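Local structure of protein-tyrosine-phosphatase (Chaetomium thermophilum var. thermophilum DSM 1495, 5M43) at residues I69-P72 with K73-R76. The protein probably removes phosphate from tyrosine and serine or threonine residues of proteins, this chain being the phosphatase domain of Yvh1. Sequence-based numbering, arbitrary orientation.
Sequences IHLP and KIVR
Ile74 and His70 meet where the chain enters helix 71-83, a turn that illustrates how one flank of a helix can be packed against the protein while the other faces solvent. Three consecutive i to i+4 bonds carry the turn: Ile74 N gives its hydrogen to His70 O at 3.0 Å, Val75 N to Leu71 O at 2.9 Å and Arg76 N to Pro72 O at 2.9 Å. Pro72, lacking an N-H, fits here because an amide in the first turn needs no acceptor further back. A water bridges the backbone, donating to Ile69 O and accepting from Lys73 N, the latter at 3.0 Å.

The tightly packed side is mostly apolar. Ile74 keeps CG1 beside its backbone N (chi1 -79°), 3.3 Å from His70 O, which brings CD1 to 3.8 Å from His70 CB and 4.1 Å from Leu71 CD2. On the other side solvent-exposed Lys73 runs out extended from the helix, while the partly exposed Arg76 bends at chi3 (-59°) and folds back, laying one face of its guanidinium over Pro72 O, with NH1 3.6 Å from Pro72 CB. That NH1 is hydrogen-bonded to Ala173 O. An alanine in place of Arg76 would probably leave Ala173 O without this donor and Pro72 O without its guanidinium cover, though the backbone bond would remain.

Within this dual-specificity phosphatase domain, Leu71 and Val75 pack on Ala116 of helix 109-121 and, with Pro72, on Trp166 of helix 157-168, whereas Ile74 reaches Ala113 of the former helix and Ile57, just after strand 53-56 at the sheet's edge.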
# COMPACT_ATOMS: atom_id res chain seq x y z
N ILE A 69 11.62 4.93 5.98
CA ILE A 69 11.36 5.30 7.37
C ILE A 69 9.88 5.11 7.74
O ILE A 69 9.54 4.89 8.92
CB ILE A 69 11.81 6.76 7.61
CG1 ILE A 69 11.63 7.12 9.05
CG2 ILE A 69 10.94 7.70 6.80
CD1 ILE A 69 12.56 6.42 9.94
N HIS A 70 9.00 5.24 6.76
CA HIS A 70 7.57 5.13 6.96
C HIS A 70 7.05 3.72 6.83
O HIS A 70 5.86 3.51 7.12
CB HIS A 70 6.83 6.02 5.96
CG HIS A 70 7.14 7.49 6.16
ND1 HIS A 70 7.75 8.28 5.19
CD2 HIS A 70 6.91 8.30 7.21
CE1 HIS A 70 7.85 9.52 5.63
NE2 HIS A 70 7.39 9.56 6.87
N LEU A 71 7.87 2.76 6.37
CA LEU A 71 7.23 1.50 6.00
C LEU A 71 6.70 0.74 7.22
O LEU A 71 5.63 0.13 7.07
CB LEU A 71 8.17 0.61 5.18
CG LEU A 71 8.53 1.22 3.80
CD1 LEU A 71 9.43 0.23 3.07
CD2 LEU A 71 7.23 1.54 2.98
N PRO A 72 7.30 0.77 8.40
CA PRO A 72 6.64 0.06 9.52
C PRO A 72 5.24 0.59 9.79
O PRO A 72 4.28 -0.20 9.92
CB PRO A 72 7.61 0.28 10.69
CG PRO A 72 9.02 0.33 10.02
CD PRO A 72 8.68 1.19 8.74
N LYS A 73 5.09 1.92 9.90
CA LYS A 73 3.78 2.50 10.17
C LYS A 73 2.79 2.21 9.05
O LYS A 73 1.59 1.97 9.31
CB LYS A 73 3.94 4.02 10.33
CG LYS A 73 2.68 4.71 10.76
CD LYS A 73 2.86 6.23 11.01
CE LYS A 73 1.63 6.81 11.76
NZ LYS A 73 1.79 8.24 12.21
N ILE A 74 3.26 2.29 7.81
CA ILE A 74 2.43 1.96 6.64
C ILE A 74 1.91 0.54 6.70
O ILE A 74 0.70 0.31 6.54
CB ILE A 74 3.26 2.19 5.37
CG1 ILE A 74 3.26 3.68 5.12
CG2 ILE A 74 2.66 1.39 4.16
CD1 ILE A 74 4.19 4.12 3.96
N VAL A 75 2.81 -0.41 6.90
CA VAL A 75 2.41 -1.82 6.95
C VAL A 75 1.46 -2.09 8.12
O VAL A 75 0.46 -2.82 7.97
CB VAL A 75 3.67 -2.71 6.99
CG1 VAL A 75 3.35 -4.16 7.26
CG2 VAL A 75 4.43 -2.60 5.66
N ARG A 76 1.75 -1.53 9.31
CA ARG A 76 0.84 -1.68 10.45
C ARG A 76 -0.54 -1.10 10.16
O ARG A 76 -1.57 -1.69 10.54
CB ARG A 76 1.46 -1.06 11.71
CG ARG A 76 2.65 -1.87 12.24
CD ARG A 76 3.05 -1.43 13.64
NE ARG A 76 3.39 -0.02 13.64
CZ ARG A 76 4.64 0.45 13.61
NH1 ARG A 76 5.69 -0.39 13.60
NH2 ARG A 76 4.84 1.77 13.59
O HOH W 1 7.34 3.92 10.33